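CbsA (Xanthomonas oryzae pv. oryzae, PDB 5XYH) probably hydrolyses 1,4-beta-glucosidic bonds of cellulose from chain ends, releasing cellobiose, as a secreted cell-wall-degrading exoglucanase of glycoside hydrolase family 6. Local coordinates at residues G364-N375 with L400-F410; T47-D55 with G89-R98. All coordinates share one frame; numbering follows the deposited sequence.

Interaction 1 of 2, residues G364-N375 with L400-F410; sequences GESDGSSKYIPN and LPNAPIAGTWF
Ser366 meets the 400-410 loop with backbone and side chain alike, showing how two irregular segments can be joined without a regular sheet. Its N donates to Thr408 O (N to O 2.8 Å), and its O receives Gly407 N at 2.8 Å in an almost straight bond (178° at the hydrogen). With OG anti to the backbone N (chi1 177°), the hydroxyl swings across to donate to Pro404 O at 2.7 Å, tilted from that carbonyl plane, while accepting Gly368 N in an ST turn. One hydroxyl thus works in both directions. Beside it, Gly364 O takes Phe410 N at 2.7 Å, and the Trp409 indole lies over Gly364, whose CA sits 3.8 Å from the centroid of the six-membered ring in a CH-pi contact; Glu365 CG also reaches this indole.

At the other end, Ser370 OG accepts Ala403 N at 2.8 Å, backed by a weak bond from Ser370 N to Ala403 O. Ile405 splits its branches: CG2 rests on Ile373 CB (3.8 Å) and CD1 on Asn375 CB (3.7 Å). A water accepts from both Ser369 N and Ala406 N.

Behind these contacts, Ile405 O is gripped by Thr408 N and Thr408 OG1, which brace the type II turn presenting Gly407. Glu365 pairs with Arg66, which also holds Gly407 O; Asp367, turned away from the 400-410 loop, pairs with Arg299 and hydrogen-bonds Tyr237. Trp409 NE1 is fixed by Ser26 of helix 17-27.

The arrangement is two irregular segments of one long connection, from strand 354-358 to helix 411-419 of this family 6 enzyme, joined by a single Glu365-Trp409 beta bridge at one end and by serine hydroxyl and side-chain contacts along the rest, with Phe410 as the helix N-cap residue.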
loop_
_atom_site.group_PDB
_atom_site.type_symbol
_atom_site.label_atom_id
_atom_site.label_comp_id
_atom_site.label_asym_id
_atom_site.label_seq_id
_atom_site.Cartn_x
_atom_site.Cartn_y
_atom_site.Cartn_z
ATOM N N GLY A 364 4.241 -1.940 11.993
ATOM C CA GLY A 364 5.142 -1.408 13.003
ATOM C C GLY A 364 5.808 -0.106 12.599
ATOM O O GLY A 364 6.208 0.678 13.469
ATOM N N GLU A 365 5.944 0.142 11.299
ATOM C CA GLU A 365 6.511 1.410 10.855
ATOM C C GLU A 365 5.448 2.505 10.877
ATOM O O GLU A 365 4.275 2.274 10.564
ATOM C CB GLU A 365 7.138 1.263 9.467
ATOM C CG GLU A 365 8.408 0.415 9.520
ATOM C CD GLU A 365 8.988 0.095 8.157
ATOM O OE1 GLU A 365 8.381 0.512 7.154
ATOM O OE2 GLU A 365 10.026 -0.614 8.086
ATOM N N SER A 366 5.860 3.691 11.308
ATOM C CA SER A 366 4.933 4.796 11.497
ATOM C C SER A 366 4.500 5.395 10.163
ATOM O O SER A 366 5.290 5.490 9.217
ATOM C CB SER A 366 5.591 5.873 12.362
ATOM O OG SER A 366 4.731 6.983 12.505
ATOM N N ASP A 367 3.223 5.791 10.095
ATOM C CA ASP A 367 2.667 6.505 8.947
ATOM C C ASP A 367 2.938 8.005 9.007
ATOM O O ASP A 367 2.646 8.716 8.036
ATOM C CB ASP A 367 1.152 6.266 8.860
ATOM C CG ASP A 367 0.798 4.787 8.663
ATOM O OD1 ASP A 367 1.531 4.109 7.904
ATOM O OD2 ASP A 367 -0.203 4.306 9.270
ATOM N N GLY A 368 3.480 8.487 10.112
ATOM C CA GLY A 368 3.792 9.893 10.317
ATOM C C GLY A 368 3.714 10.195 11.809
ATOM O O GLY A 368 3.015 9.546 12.587
ATOM N N SER A 369 4.447 11.224 12.229
ATOM C CA SER A 369 4.508 11.568 13.638
ATOM C C SER A 369 3.251 12.328 14.057
ATOM O O SER A 369 2.557 12.939 13.235
ATOM C CB SER A 369 5.758 12.402 13.901
ATOM O OG SER A 369 5.802 13.482 12.974
ATOM N N SER A 370 2.941 12.252 15.347
ATOM C CA SER A 370 1.756 12.896 15.900
ATOM C C SER A 370 2.006 14.351 16.294
ATOM O O SER A 370 1.107 14.997 16.851
ATOM C CB SER A 370 1.252 12.106 17.109
ATOM O OG SER A 370 2.313 11.797 17.984
ATOM N N LYS A 371 3.215 14.851 16.044
ATOM C CA LYS A 371 3.606 16.253 16.199
ATOM C C LYS A 371 4.802 16.464 15.276
ATOM O O LYS A 371 5.287 15.518 14.656
ATOM C CB LYS A 371 3.952 16.595 17.657
ATOM C CG LYS A 371 5.143 15.804 18.206
ATOM C CD LYS A 371 5.801 16.460 19.431
ATOM C CE LYS A 371 4.820 16.599 20.574
ATOM N NZ LYS A 371 5.419 17.057 21.880
ATOM N N TYR A 372 5.286 17.703 15.175
ATOM C CA TYR A 372 6.525 17.922 14.424
ATOM C C TYR A 372 7.710 17.596 15.325
ATOM O O TYR A 372 7.936 18.269 16.342
ATOM C CB TYR A 372 6.658 19.344 13.867
ATOM C CG TYR A 372 7.620 19.380 12.692
ATOM C CD1 TYR A 372 8.962 19.053 12.857
ATOM C CD2 TYR A 372 7.176 19.674 11.409
ATOM C CE1 TYR A 372 9.842 19.051 11.779
ATOM C CE2 TYR A 372 8.050 19.669 10.326
ATOM C CZ TYR A 372 9.373 19.356 10.520
ATOM O OH TYR A 372 10.237 19.355 9.448
ATOM N N ILE A 373 8.468 16.583 14.928
ATOM C CA ILE A 373 9.625 16.088 15.669
ATOM C C ILE A 373 10.883 16.499 14.916
ATOM O O ILE A 373 10.963 16.266 13.703
ATOM C CB ILE A 373 9.575 14.557 15.824
ATOM C CG1 ILE A 373 8.282 14.137 16.539
ATOM C CG2 ILE A 373 10.831 14.057 16.510
ATOM C CD1 ILE A 373 8.130 12.620 16.727
ATOM N N PRO A 374 11.877 17.095 15.578
ATOM C CA PRO A 374 13.125 17.422 14.872
ATOM C C PRO A 374 13.728 16.163 14.273
ATOM O O PRO A 374 13.811 15.121 14.932
ATOM C CB PRO A 374 14.022 18.031 15.961
ATOM C CG PRO A 374 13.349 17.765 17.249
ATOM C CD PRO A 374 11.885 17.565 16.973
ATOM N N ASN A 375 14.091 16.257 12.997
ATOM C CA ASN A 375 14.674 15.141 12.276
ATOM C C ASN A 375 15.421 15.693 11.077
ATOM O O ASN A 375 15.172 16.817 10.627
ATOM C CB ASN A 375 13.612 14.123 11.842
ATOM C CG ASN A 375 12.742 14.632 10.712
ATOM O OD1 ASN A 375 13.015 14.367 9.539
ATOM N ND2 ASN A 375 11.689 15.378 11.056
ATOM N N LEU A 400 -2.865 6.673 16.624
ATOM C CA LEU A 400 -2.293 6.434 17.949
ATOM C C LEU A 400 -1.439 7.622 18.389
ATOM O O LEU A 400 -0.703 8.195 17.577
ATOM C CB LEU A 400 -1.426 5.178 17.950
ATOM C CG LEU A 400 -2.043 3.813 18.200
ATOM C CD1 LEU A 400 -0.916 2.812 18.432
ATOM C CD2 LEU A 400 -3.010 3.831 19.396
ATOM N N PRO A 401 -1.495 8.004 19.664
ATOM C CA PRO A 401 -0.685 9.126 20.148
ATOM C C PRO A 401 0.785 8.758 20.297
ATOM O O PRO A 401 1.182 7.589 20.282
ATOM C CB PRO A 401 -1.302 9.457 21.512
ATOM C CG PRO A 401 -1.875 8.147 21.980
ATOM C CD PRO A 401 -2.405 7.485 20.703
ATOM N N ASN A 402 1.598 9.810 20.444
ATOM C CA ASN A 402 3.031 9.677 20.673
ATOM C C ASN A 402 3.706 8.851 19.572
ATOM O O ASN A 402 4.492 7.942 19.837
ATOM C CB ASN A 402 3.285 9.089 22.060
ATOM C CG ASN A 402 2.761 9.995 23.167
ATOM O OD1 ASN A 402 1.933 9.584 23.986
ATOM N ND2 ASN A 402 3.211 11.249 23.171
ATOM N N ALA A 403 3.402 9.193 18.314
ATOM C CA ALA A 403 3.914 8.478 17.147
ATOM C C ALA A 403 5.210 9.116 16.634
ATOM O O ALA A 403 5.330 10.349 16.616
ATOM C CB ALA A 403 2.879 8.476 16.029
ATOM N N PRO A 404 6.188 8.314 16.212
ATOM C CA PRO A 404 7.438 8.857 15.670
ATOM C C PRO A 404 7.286 9.190 14.187
ATOM O O PRO A 404 6.242 8.955 13.573
ATOM C CB PRO A 404 8.423 7.708 15.878
ATOM C CG PRO A 404 7.574 6.500 15.661
ATOM C CD PRO A 404 6.215 6.837 16.247
ATOM N N ILE A 405 8.362 9.723 13.604
ATOM C CA ILE A 405 8.243 10.225 12.239
ATOM C C ILE A 405 7.982 9.075 11.261
ATOM O O ILE A 405 8.301 7.902 11.509
ATOM C CB ILE A 405 9.482 11.034 11.816
ATOM C CG1 ILE A 405 10.709 10.134 11.682
ATOM C CG2 ILE A 405 9.740 12.191 12.804
ATOM C CD1 ILE A 405 12.013 10.858 11.398
ATOM N N ALA A 406 7.412 9.442 10.118
ATOM C CA ALA A 406 7.032 8.500 9.073
ATOM C C ALA A 406 8.181 7.576 8.699
ATOM O O ALA A 406 9.307 8.027 8.486
ATOM C CB ALA A 406 6.570 9.282 7.836
ATOM N N GLY A 407 7.878 6.283 8.600
ATOM C CA GLY A 407 8.839 5.290 8.155
ATOM C C GLY A 407 9.830 4.818 9.197
ATOM O O GLY A 407 10.783 4.112 8.844
ATOM N N THR A 408 9.655 5.190 10.462
ATOM C CA THR A 408 10.473 4.685 11.561
ATOM C C THR A 408 9.596 3.917 12.550
ATOM O O THR A 408 8.367 4.019 12.541
ATOM C CB THR A 408 11.215 5.823 12.281
ATOM O OG1 THR A 408 10.285 6.605 13.035
ATOM C CG2 THR A 408 11.890 6.715 11.270
ATOM N N TRP A 409 10.247 3.146 13.424
ATOM C CA TRP A 409 9.542 2.120 14.184
ATOM C C TRP A 409 8.637 2.700 15.268
ATOM O O TRP A 409 9.028 3.602 16.016
ATOM C CB TRP A 409 10.552 1.173 14.823
ATOM C CG TRP A 409 9.988 -0.136 15.190
ATOM C CD1 TRP A 409 9.934 -0.679 16.438
ATOM C CD2 TRP A 409 9.395 -1.096 14.304
ATOM N NE1 TRP A 409 9.341 -1.919 16.387
ATOM C CE2 TRP A 409 9.014 -2.205 15.088
ATOM C CE3 TRP A 409 9.161 -1.133 12.922
ATOM C CZ2 TRP A 409 8.402 -3.336 14.541
ATOM C CZ3 TRP A 409 8.559 -2.269 12.377
ATOM C CH2 TRP A 409 8.181 -3.347 13.190
ATOM N N PHE A 410 7.443 2.130 15.391
ATOM C CA PHE A 410 6.414 2.588 16.321
ATOM C C PHE A 410 6.046 1.393 17.199
ATOM O O PHE A 410 5.111 0.651 16.895
ATOM C CB PHE A 410 5.213 3.156 15.540
ATOM C CG PHE A 410 4.204 3.904 16.382
ATOM C CD1 PHE A 410 4.312 3.968 17.765
ATOM C CD2 PHE A 410 3.139 4.552 15.766
ATOM C CE1 PHE A 410 3.369 4.651 18.516
ATOM C CE2 PHE A 410 2.197 5.234 16.507
ATOM C CZ PHE A 410 2.316 5.292 17.886
HETATM O O HOH W 1 6.355 12.233 10.139
#

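Interaction 2 of 2, residues T47-D55 with G89-R98; sequences TYVWLDSID and GLVIYDMPGR
Gly89 lies directly beneath the Tyr48 ring, its CA 3.3 Å from the ring centroid, a close CH-pi contact over the centre of the face. The glycine's O accepts Val49 N at 2.9 Å, opening a parallel pairing that continues through Val91 N to Val49 O and Leu51 N to Val91 O. Leu90 turns to the face shared with Val49 and Leu51, where its CD2 approaches Val49 CB at 4.0 Å.

Val91 occupies the other face, under the Trp50 indole. Both methyls touch the ring system: CG2 stands 3.6 Å from the centroid of the five-membered ring, and CG1, anti to the backbone N (chi1 -173°), meets CE3 of the Trp50 six-membered ring at 3.5 Å. After Ile92, which packs loosely against Leu51, the regular strand pairing ends, although Asp52 CA still touches Tyr93 O; Tyr123 OH hydrogen-bonds both Leu51 O and Tyr93 N here.

Tyr93 receives the edge of Trp50 on its face in a T-shaped pair, planes 85° apart. Arg98 CD lies over the opposite face toward its rim, and the bend at chi3 (68°) sets the guanidinium with its face against Tyr93 CE2. Asp94 sends OD2 to Ile54 CG1, while a water donates to both Asp94 OD1 and Asp52 O.

At the end of the type II turn that starts at Met95, Arg98 comes back to hold both segments: NH1 donates to Asp52 O at 2.8 Å, within the guanidinium plane, and to Tyr93 O at 3.1 Å, tilted from it. A second water links Arg98 NH2 with Asp52 OD2, so carboxylate and guanidinium are joined through water rather than directly.

The strands are adjacent parallel members of the sheet, consistent with the distorted beta/alpha barrel of family 6, where loops at the C-terminal strand ends typically border the substrate-binding cleft or tunnel.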
loop_
_atom_site.group_PDB
_atom_site.type_symbol
_atom_site.label_atom_id
_atom_site.label_comp_id
_atom_site.label_asym_id
_atom_site.label_seq_id
_atom_site.Cartn_x
_atom_site.Cartn_y
_atom_site.Cartn_z
ATOM N N THR A 47 8.644 -8.435 3.502
ATOM C CA THR A 47 8.052 -7.101 3.539
ATOM C C THR A 47 8.662 -6.252 2.431
ATOM O O THR A 47 9.817 -6.441 2.053
ATOM C CB THR A 47 8.262 -6.395 4.906
ATOM O OG1 THR A 47 9.654 -6.411 5.243
ATOM C CG2 THR A 47 7.464 -7.085 6.015
ATOM N N TYR A 48 7.872 -5.320 1.898
ATOM C CA TYR A 48 8.329 -4.520 0.770
ATOM C C TYR A 48 9.262 -3.402 1.237
ATOM O O TYR A 48 9.131 -2.876 2.347
ATOM C CB TYR A 48 7.124 -3.961 -0.002
ATOM C CG TYR A 48 6.679 -4.921 -1.082
ATOM C CD1 TYR A 48 6.360 -6.233 -0.760
ATOM C CD2 TYR A 48 6.618 -4.537 -2.430
ATOM C CE1 TYR A 48 5.982 -7.142 -1.723
ATOM C CE2 TYR A 48 6.234 -5.451 -3.408
ATOM C CZ TYR A 48 5.924 -6.749 -3.037
ATOM O OH TYR A 48 5.554 -7.699 -3.956
ATOM N N VAL A 49 10.234 -3.068 0.386
ATOM C CA VAL A 49 11.227 -2.029 0.670
ATOM C C VAL A 49 10.794 -0.730 0.000
ATOM O O VAL A 49 10.735 -0.656 -1.230
ATOM C CB VAL A 49 12.619 -2.439 0.170
ATOM C CG1 VAL A 49 13.579 -1.265 0.296
ATOM C CG2 VAL A 49 13.128 -3.664 0.917
ATOM N N TRP A 50 10.536 0.310 0.793
ATOM C CA TRP A 50 10.071 1.589 0.260
ATOM C C TRP A 50 11.269 2.418 -0.178
ATOM O O TRP A 50 12.114 2.777 0.649
ATOM C CB TRP A 50 9.247 2.358 1.298
ATOM C CG TRP A 50 7.918 1.737 1.492
ATOM C CD1 TRP A 50 7.670 0.510 2.030
ATOM C CD2 TRP A 50 6.644 2.289 1.135
ATOM N NE1 TRP A 50 6.323 0.261 2.032
ATOM C CE2 TRP A 50 5.668 1.334 1.484
ATOM C CE3 TRP A 50 6.233 3.494 0.555
ATOM C CZ2 TRP A 50 4.309 1.540 1.268
ATOM C CZ3 TRP A 50 4.876 3.703 0.351
ATOM C CH2 TRP A 50 3.933 2.731 0.707
ATOM N N LEU A 51 11.353 2.704 -1.476
ATOM C CA LEU A 51 12.332 3.664 -1.988
ATOM C C LEU A 51 11.674 5.043 -2.020
ATOM O O LEU A 51 11.274 5.556 -3.065
ATOM C CB LEU A 51 12.827 3.243 -3.365
ATOM C CG LEU A 51 13.501 1.872 -3.419
ATOM C CD1 LEU A 51 13.823 1.487 -4.859
ATOM C CD2 LEU A 51 14.753 1.839 -2.550
ATOM N N ASP A 52 11.531 5.629 -0.827
ATOM C CA ASP A 52 10.743 6.840 -0.664
ATOM C C ASP A 52 11.546 8.117 -0.874
ATOM O O ASP A 52 11.020 9.205 -0.621
ATOM C CB ASP A 52 10.066 6.859 0.716
ATOM C CG ASP A 52 11.051 6.817 1.870
ATOM O OD1 ASP A 52 12.087 6.120 1.773
ATOM O OD2 ASP A 52 10.772 7.479 2.892
ATOM N N SER A 53 12.786 8.016 -1.351
ATOM C CA SER A 53 13.584 9.181 -1.720
ATOM C C SER A 53 14.772 8.689 -2.525
ATOM O O SER A 53 15.093 7.498 -2.524
ATOM C CB SER A 53 14.073 9.954 -0.489
ATOM O OG SER A 53 14.955 9.130 0.252
ATOM N N ILE A 54 15.442 9.629 -3.196
ATOM C CA ILE A 54 16.723 9.305 -3.820
ATOM C C ILE A 54 17.687 8.748 -2.783
ATOM O O ILE A 54 18.388 7.762 -3.035
ATOM C CB ILE A 54 17.300 10.547 -4.523
ATOM C CG1 ILE A 54 16.357 10.984 -5.651
ATOM C CG2 ILE A 54 18.704 10.263 -5.037
ATOM C CD1 ILE A 54 16.593 12.411 -6.134
ATOM N N ASP A 55 17.718 9.357 -1.590
ATOM C CA ASP A 55 18.595 8.880 -0.520
ATOM C C ASP A 55 18.335 7.419 -0.172
ATOM O O ASP A 55 19.268 6.702 0.206
ATOM C CB ASP A 55 18.432 9.740 0.734
ATOM C CG ASP A 55 19.212 11.053 0.662
ATOM O OD1 ASP A 55 20.206 11.150 -0.101
ATOM O OD2 ASP A 55 18.840 11.993 1.392
ATOM N N GLY A 89 10.443 -7.308 -3.156
ATOM C CA GLY A 89 9.401 -6.299 -3.207
ATOM C C GLY A 89 9.943 -4.898 -3.002
ATOM O O GLY A 89 10.599 -4.617 -1.993
ATOM N N LEU A 90 9.637 -4.011 -3.957
ATOM C CA LEU A 90 10.052 -2.617 -3.929
ATOM C C LEU A 90 8.835 -1.727 -4.119
ATOM O O LEU A 90 7.904 -2.069 -4.853
ATOM C CB LEU A 90 11.070 -2.282 -5.027
ATOM C CG LEU A 90 12.419 -3.012 -5.040
ATOM C CD1 LEU A 90 13.264 -2.570 -6.238
ATOM C CD2 LEU A 90 13.196 -2.815 -3.738
ATOM N N VAL A 91 8.859 -0.580 -3.452
ATOM C CA VAL A 91 7.851 0.457 -3.619
ATOM C C VAL A 91 8.539 1.635 -4.295
ATOM O O VAL A 91 9.450 2.247 -3.725
ATOM C CB VAL A 91 7.224 0.855 -2.282
ATOM C CG1 VAL A 91 6.067 1.793 -2.531
ATOM C CG2 VAL A 91 6.755 -0.393 -1.531
ATOM N N ILE A 92 8.140 1.910 -5.533
ATOM C CA ILE A 92 8.625 3.051 -6.304
ATOM C C ILE A 92 7.801 4.262 -5.868
ATOM O O ILE A 92 6.606 4.339 -6.159
ATOM C CB ILE A 92 8.488 2.795 -7.816
ATOM C CG1 ILE A 92 9.178 1.477 -8.224
ATOM C CG2 ILE A 92 8.995 4.004 -8.648
ATOM C CD1 ILE A 92 10.681 1.393 -7.852
ATOM N N TYR A 93 8.431 5.217 -5.168
ATOM C CA TYR A 93 7.645 6.205 -4.423
ATOM C C TYR A 93 8.437 7.509 -4.267
ATOM O O TYR A 93 8.831 7.906 -3.173
ATOM C CB TYR A 93 7.253 5.624 -3.060
ATOM C CG TYR A 93 6.290 6.432 -2.201
ATOM C CD1 TYR A 93 5.090 6.900 -2.711
ATOM C CD2 TYR A 93 6.571 6.671 -0.858
ATOM C CE1 TYR A 93 4.193 7.618 -1.920
ATOM C CE2 TYR A 93 5.694 7.382 -0.063
ATOM C CZ TYR A 93 4.502 7.859 -0.606
ATOM O OH TYR A 93 3.620 8.571 0.183
ATOM N N ASP A 94 8.660 8.219 -5.381
ATOM C CA ASP A 94 9.260 9.550 -5.303
ATOM C C ASP A 94 8.685 10.508 -6.350
ATOM O O ASP A 94 9.397 11.389 -6.842
ATOM C CB ASP A 94 10.787 9.479 -5.449
ATOM C CG ASP A 94 11.495 10.660 -4.779
ATOM O OD1 ASP A 94 10.865 11.346 -3.939
ATOM O OD2 ASP A 94 12.674 10.904 -5.103
ATOM N N MET A 95 7.408 10.361 -6.682
ATOM C CA MET A 95 6.760 11.234 -7.655
ATOM C C MET A 95 7.017 12.708 -7.328
ATOM O O MET A 95 6.939 13.107 -6.160
ATOM C CB MET A 95 5.252 10.971 -7.675
ATOM C CG MET A 95 4.522 11.746 -8.754
ATOM S SD MET A 95 4.867 11.100 -10.407
ATOM C CE MET A 95 3.818 9.645 -10.391
ATOM N N PRO A 96 7.317 13.543 -8.324
ATOM C CA PRO A 96 7.240 14.995 -8.119
ATOM C C PRO A 96 5.868 15.391 -7.585
ATOM O O PRO A 96 4.844 14.872 -8.020
ATOM C CB PRO A 96 7.481 15.568 -9.521
ATOM C CG PRO A 96 8.182 14.470 -10.284
ATOM C CD PRO A 96 7.649 13.184 -9.717
ATOM N N GLY A 97 5.853 16.313 -6.625
ATOM C CA GLY A 97 4.596 16.689 -5.993
ATOM C C GLY A 97 3.888 15.539 -5.305
ATOM O O GLY A 97 2.650 15.468 -5.332
ATOM N N ARG A 98 4.657 14.641 -4.678
ATOM C CA ARG A 98 4.119 13.411 -4.099
ATOM C C ARG A 98 2.994 13.713 -3.118
ATOM O O ARG A 98 3.007 14.739 -2.436
ATOM C CB ARG A 98 5.237 12.636 -3.394
ATOM C CG ARG A 98 5.067 11.114 -3.408
ATOM C CD ARG A 98 6.213 10.422 -2.691
ATOM N NE ARG A 98 6.192 10.675 -1.254
ATOM C CZ ARG A 98 7.207 10.429 -0.441
ATOM N NH1 ARG A 98 8.325 9.912 -0.918
ATOM N NH2 ARG A 98 7.108 10.704 0.850
HETATM O O HOH W 2 9.223 9.843 2.537
HETATM O O HOH W 3 11.106 12.146 -1.039
#

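In the fold
From the N terminus, interaction 2 closes first: strand 49-51 leads through helices 54-58 and 69-79 to strand 86-92, a beta-alpha-beta unit in which the second strand pairs beside the first. The chain then crosses the remaining parallel strands to strand 354-358, after which interaction 1 closes a loop of 24 residues containing neither helix nor strand, just before helix 411-419. The two follow in series, neither nested nor crossed, with centres about 18 Å apart. They are nevertheless joined: Arg66, between the segments of interaction 2, holds both loops of interaction 1, and the Tyr48 backbone and Trp50 NE1 hydrogen-bond to Trp359 and Gly360, just past strand 354-358, bringing the early strand close to the end of the late one.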